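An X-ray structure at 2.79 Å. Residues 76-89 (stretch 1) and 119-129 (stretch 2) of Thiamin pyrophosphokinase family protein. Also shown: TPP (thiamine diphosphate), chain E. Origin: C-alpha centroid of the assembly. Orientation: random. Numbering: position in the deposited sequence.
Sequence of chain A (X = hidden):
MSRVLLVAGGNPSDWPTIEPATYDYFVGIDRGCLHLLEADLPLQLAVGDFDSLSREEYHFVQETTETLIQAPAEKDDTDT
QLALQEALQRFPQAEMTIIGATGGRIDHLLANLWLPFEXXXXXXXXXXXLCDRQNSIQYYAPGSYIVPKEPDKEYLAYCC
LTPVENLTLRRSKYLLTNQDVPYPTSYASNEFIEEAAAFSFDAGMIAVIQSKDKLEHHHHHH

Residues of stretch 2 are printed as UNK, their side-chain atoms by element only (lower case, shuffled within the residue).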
# COMPACT_ATOMS: atom_id res chain seq x y z
N ASP A 76 16.48 -14.41 0.08
CA ASP A 76 15.50 -13.83 -0.85
C ASP A 76 14.17 -13.53 -0.17
O ASP A 76 13.61 -12.45 -0.34
CB ASP A 76 15.23 -14.77 -2.02
CG ASP A 76 16.45 -14.98 -2.89
OD1 ASP A 76 17.23 -14.01 -3.06
OD2 ASP A 76 16.60 -16.12 -3.40
N ASP A 77 13.65 -14.48 0.60
CA ASP A 77 12.37 -14.32 1.26
C ASP A 77 12.41 -13.35 2.42
O ASP A 77 13.36 -13.32 3.19
CB ASP A 77 11.89 -15.66 1.81
CG ASP A 77 11.45 -16.61 0.73
OD1 ASP A 77 11.77 -16.38 -0.46
OD2 ASP A 77 10.80 -17.60 1.09
N THR A 78 11.35 -12.57 2.55
CA THR A 78 11.07 -11.85 3.79
C THR A 78 10.62 -12.82 4.89
O THR A 78 10.06 -13.88 4.59
CB THR A 78 9.95 -10.83 3.57
OG1 THR A 78 8.77 -11.50 3.12
CG2 THR A 78 10.35 -9.79 2.54
N ASP A 79 10.85 -12.47 6.15
CA ASP A 79 10.39 -13.31 7.26
C ASP A 79 8.94 -13.75 7.08
O ASP A 79 8.60 -14.90 7.33
CB ASP A 79 10.57 -12.59 8.60
CG ASP A 79 11.98 -12.71 9.14
OD1 ASP A 79 12.76 -13.52 8.60
OD2 ASP A 79 12.30 -11.99 10.11
N THR A 80 8.10 -12.83 6.63
CA THR A 80 6.69 -13.09 6.39
C THR A 80 6.45 -14.05 5.22
O THR A 80 5.58 -14.88 5.28
CB THR A 80 5.89 -11.78 6.21
OG1 THR A 80 5.88 -11.05 7.43
CG2 THR A 80 4.46 -12.06 5.80
N GLN A 81 7.22 -13.95 4.14
CA GLN A 81 7.07 -14.94 3.08
C GLN A 81 7.38 -16.33 3.61
O GLN A 81 6.66 -17.30 3.34
CB GLN A 81 7.96 -14.63 1.88
CG GLN A 81 7.39 -13.57 0.95
CD GLN A 81 8.42 -13.08 -0.05
OE1 GLN A 81 9.56 -12.75 0.30
NE2 GLN A 81 8.02 -13.01 -1.32
N LEU A 82 8.45 -16.42 4.39
CA LEU A 82 8.89 -17.69 4.94
C LEU A 82 7.85 -18.31 5.88
O LEU A 82 7.45 -19.48 5.71
CB LEU A 82 10.22 -17.51 5.68
CG LEU A 82 10.77 -18.83 6.20
CD1 LEU A 82 10.85 -19.86 5.07
CD2 LEU A 82 12.10 -18.63 6.87
N ALA A 83 7.43 -17.52 6.87
CA ALA A 83 6.43 -17.95 7.84
C ALA A 83 5.15 -18.41 7.17
O ALA A 83 4.59 -19.42 7.56
CB ALA A 83 6.14 -16.85 8.83
N LEU A 84 4.69 -17.70 6.14
CA LEU A 84 3.47 -18.13 5.45
C LEU A 84 3.61 -19.52 4.83
O LEU A 84 2.73 -20.35 4.99
CB LEU A 84 3.02 -17.11 4.41
CG LEU A 84 1.78 -17.45 3.55
CD1 LEU A 84 0.47 -17.70 4.37
CD2 LEU A 84 1.58 -16.35 2.51
N GLN A 85 4.70 -19.76 4.12
CA GLN A 85 4.92 -21.06 3.50
C GLN A 85 5.03 -22.19 4.54
O GLN A 85 4.46 -23.27 4.36
CB GLN A 85 6.17 -21.03 2.60
CG GLN A 85 6.26 -22.20 1.61
CD GLN A 85 7.24 -21.95 0.49
OE1 GLN A 85 7.86 -20.88 0.43
NE2 GLN A 85 7.39 -22.92 -0.41
N GLU A 86 5.77 -21.95 5.62
CA GLU A 86 5.91 -22.94 6.68
C GLU A 86 4.54 -23.30 7.25
O GLU A 86 4.22 -24.48 7.44
CB GLU A 86 6.80 -22.42 7.81
CG GLU A 86 8.28 -22.25 7.48
CD GLU A 86 8.94 -23.53 6.96
OE1 GLU A 86 8.48 -24.64 7.31
OE2 GLU A 86 9.93 -23.43 6.20
N ALA A 87 3.76 -22.27 7.55
CA ALA A 87 2.46 -22.44 8.18
C ALA A 87 1.47 -23.13 7.24
O ALA A 87 0.71 -23.98 7.68
CB ALA A 87 1.93 -21.11 8.66
N LEU A 88 1.49 -22.79 5.96
CA LEU A 88 0.67 -23.53 5.02
C LEU A 88 1.20 -24.95 4.86
O LEU A 88 0.44 -25.85 4.47
CB LEU A 88 0.61 -22.85 3.66
CG LEU A 88 -0.45 -21.79 3.40
CD1 LEU A 88 -0.06 -21.05 2.15
CD2 LEU A 88 -1.82 -22.38 3.25
N GLN A 89 2.48 -25.17 5.14
CA GLN A 89 3.00 -26.53 5.03
C GLN A 89 2.32 -27.40 6.06
O GLN A 89 2.10 -28.59 5.82
CB GLN A 89 4.51 -26.59 5.24
CG GLN A 89 5.02 -28.02 5.17
CD GLN A 89 6.45 -28.19 5.65
OE1 GLN A 89 7.40 -27.83 4.95
NE2 GLN A 89 6.61 -28.78 6.85
N UNK A 119 3.88 -18.21 -7.33
CA UNK A 119 3.38 -19.53 -7.74
C UNK A 119 3.15 -20.45 -6.54
O UNK A 119 2.26 -21.29 -6.61
c UNK A 119 5.14 -18.82 -9.19
c UNK A 119 4.49 -20.06 -8.65
c UNK A 119 5.10 -17.83 -8.06
N UNK A 120 3.91 -20.28 -5.47
CA UNK A 120 3.76 -21.10 -4.26
C UNK A 120 2.59 -20.69 -3.36
O UNK A 120 2.37 -21.31 -2.33
n UNK A 120 9.04 -18.56 -1.26
n UNK A 120 8.14 -16.47 -1.13
n UNK A 120 6.82 -18.27 -1.72
c UNK A 120 8.00 -17.76 -1.37
c UNK A 120 5.15 -19.92 -2.49
c UNK A 120 6.57 -19.68 -2.00
c UNK A 120 5.05 -21.09 -3.43
N UNK A 121 1.85 -19.65 -3.73
CA UNK A 121 0.73 -19.17 -2.93
C UNK A 121 -0.51 -19.04 -3.79
O UNK A 121 -1.62 -18.96 -3.27
c UNK A 121 2.08 -17.78 -1.32
c UNK A 121 3.98 -16.73 -0.31
c UNK A 121 4.06 -17.77 0.61
c UNK A 121 3.15 -18.80 0.55
c UNK A 121 1.01 -17.79 -2.35
c UNK A 121 3.00 -16.74 -1.27
c UNK A 121 2.16 -18.80 -0.40
N UNK A 122 -0.32 -18.98 -5.10
CA UNK A 122 -1.45 -18.88 -6.02
C UNK A 122 -2.58 -19.89 -5.68
O UNK A 122 -3.77 -19.51 -5.58
c UNK A 122 -1.30 -17.92 -8.35
c UNK A 122 -2.02 -18.36 -9.61
o UNK A 122 -1.90 -19.52 -10.03
c UNK A 122 -0.95 -19.08 -7.44
n UNK A 122 -2.77 -17.44 -10.22
N UNK A 123 -2.21 -21.15 -5.49
CA UNK A 123 -3.15 -22.22 -5.23
C UNK A 123 -3.96 -22.02 -3.97
O UNK A 123 -4.94 -22.73 -3.73
N UNK A 124 -3.58 -21.04 -3.16
CA UNK A 124 -4.34 -20.73 -1.96
C UNK A 124 -4.64 -19.23 -1.77
O UNK A 124 -4.63 -18.75 -0.64
c UNK A 124 -3.49 -22.80 -0.76
c UNK A 124 -3.64 -21.29 -0.68
c UNK A 124 -2.29 -20.64 -0.45
N UNK A 125 -4.92 -18.50 -2.85
CA UNK A 125 -5.20 -17.06 -2.72
C UNK A 125 -6.47 -16.80 -1.93
O UNK A 125 -6.59 -15.81 -1.21
c UNK A 125 -5.78 -16.50 -6.46
c UNK A 125 -6.33 -16.84 -5.10
c UNK A 125 -7.66 -16.19 -4.91
c UNK A 125 -5.30 -16.38 -4.08
N UNK A 126 -7.41 -17.71 -2.09
CA UNK A 126 -8.69 -17.65 -1.42
C UNK A 126 -8.49 -17.85 0.08
O UNK A 126 -9.37 -17.57 0.88
c UNK A 126 -9.56 -18.75 -2.02
c UNK A 126 -11.18 -17.13 -3.07
n UNK A 126 -12.96 -16.51 -0.93
c UNK A 126 -11.96 -15.68 -1.22
c UNK A 126 -11.01 -18.40 -2.28
n UNK A 126 -11.79 -14.57 -0.52
n UNK A 126 -11.11 -15.95 -2.22
N UNK A 127 -7.30 -18.30 0.47
CA UNK A 127 -7.01 -18.62 1.87
C UNK A 127 -6.25 -17.54 2.63
O UNK A 127 -6.06 -17.64 3.83
c UNK A 127 -6.22 -22.43 1.74
c UNK A 127 -6.21 -19.93 1.95
c UNK A 127 -6.99 -21.16 1.52
n UNK A 127 -6.35 -23.36 0.81
o UNK A 127 -5.52 -22.59 2.74
N UNK A 128 -5.81 -16.50 1.93
CA UNK A 128 -4.87 -15.53 2.48
C UNK A 128 -5.61 -14.23 2.82
O UNK A 128 -6.35 -13.70 1.99
c UNK A 128 -2.80 -16.57 1.39
c UNK A 128 -2.10 -16.78 0.08
c UNK A 128 -2.83 -14.08 1.77
c UNK A 128 -3.68 -15.31 1.45
N UNK A 129 -5.45 -13.76 4.06
CA UNK A 129 -6.07 -12.51 4.51
C UNK A 129 -5.05 -11.66 5.24
O UNK A 129 -4.25 -12.20 6.01
c UNK A 129 -7.22 -12.78 5.49
c UNK A 129 -8.93 -13.77 3.98
c UNK A 129 -10.73 -15.39 3.54
c UNK A 129 -8.61 -12.63 4.93
n UNK A 129 -11.93 -15.88 3.82
n UNK A 129 -9.99 -15.92 2.57
n UNK A 129 -10.25 -14.35 4.23
N1' TPP E . 16.51 -7.18 -4.26
C2' TPP E . 17.22 -8.31 -4.89
CM2 TPP E . 16.85 -8.48 -6.38
N3' TPP E . 17.20 -9.53 -4.08
C4' TPP E . 17.54 -9.39 -2.64
N4' TPP E . 17.41 -10.68 -1.96
C5' TPP E . 16.59 -8.29 -2.02
C6' TPP E . 16.80 -7.01 -2.83
C7' TPP E . 16.89 -8.09 -0.50
N3 TPP E . 16.40 -9.24 0.32
C2 TPP E . 15.20 -9.93 -0.16
S1 TPP E . 13.93 -9.77 1.13
C5 TPP E . 15.03 -9.07 2.41
C4 TPP E . 16.46 -9.10 1.83
CM4 TPP E . 17.28 -7.90 2.30
C6 TPP E . 14.86 -9.60 3.84
C7 TPP E . 13.97 -8.69 4.70
O7 TPP E . 13.18 -9.51 5.55
PA TPP E . 12.40 -9.04 6.85
O1A TPP E . 12.26 -7.51 6.47
O2A TPP E . 12.82 -9.49 8.18
O3A TPP E . 10.89 -9.52 7.02
PB TPP E . 9.55 -8.89 7.56
O1B TPP E . 8.38 -9.78 7.02
O2B TPP E . 9.49 -9.38 9.07
O3B TPP E . 9.45 -7.41 7.60

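Position 119 has three side-chain carbons that close a ring onto the backbone N. It lies out of reach of stretch 1. The ring makes it Pro 119.

Position 120 carries three carbons, a nitrogen, then a carbon with two more nitrogens. Its CA-to-CB bond points toward stretch 1, and its end lies near Asp 77, Gln 81 and Gln 85. The pattern is a guanidinium, so this is Arg 120. Its NH1 lies 3.1 Å from Asp 77 OD2, a salt bridge with a weak hydrogen bond. Its CD comes within 3.0 Å of Gln 85 OE1, a tight approach. Its NH2 is 3.5 Å from Gln 81 NE2; both are donors, so no bond forms there.

Position 121 has one carbon and then a ring of six carbons. The ring sits among Gln 81, Leu 84, Gln 85 and Leu 88. A ring without heteroatoms or a hydroxyl identifies Phe 121. Leu 84 CD2 lies over one face, 3.5 Å from the ring centroid, a CH-pi contact. The backbone atoms Gln 81 O and Gln 85 N lie at the ring edge.

Position 122 has three carbons, the third carrying one oxygen and one nitrogen. It is exposed and touches nothing on stretch 1. The terminal amide gives Gln 122.

Position 123 has no side-chain atoms and touches nothing on stretch 1, so it is Gly 123.

Position 124 has one carbon carrying two more. Its CA-to-CB bond points toward stretch 1, and it touches Leu 88. The fork at the first carbon, with short arms, gives Val 124. Its CG2 is 3.4 Å from Leu 88 CD1.

Position 125 has four carbons, forked at the second. It is buried and out of reach of stretch 1. This is Leu 125.

Position 126 again shows three carbons, a nitrogen, and a carbon with two nitrogens. It does not touch stretch 1. It is Arg 126.

Position 127 has three carbons, the third carrying one oxygen and one nitrogen. Its end approaches Leu 88. It is Gln 127.

Position 128 has four carbons, forked at the first, with one arm two carbons long. The end of the side chain comes near Leu 84. It is Ile 128. Its CD1 is 4.4 Å from Leu 84 CD2.

Position 129 has the guanidinium pattern once more and is out of reach. It is Arg 129.

The contact is an apolar centre with a charged end. Phe 121 fits as a knob into the helix surface, and Leu 84 and Leu 88 extend the packing to Ile 128 and Val 124. Arg 120 reaches along the helix to Asp 77.

Stretch 2 119-129: PRFQGVLRQIR
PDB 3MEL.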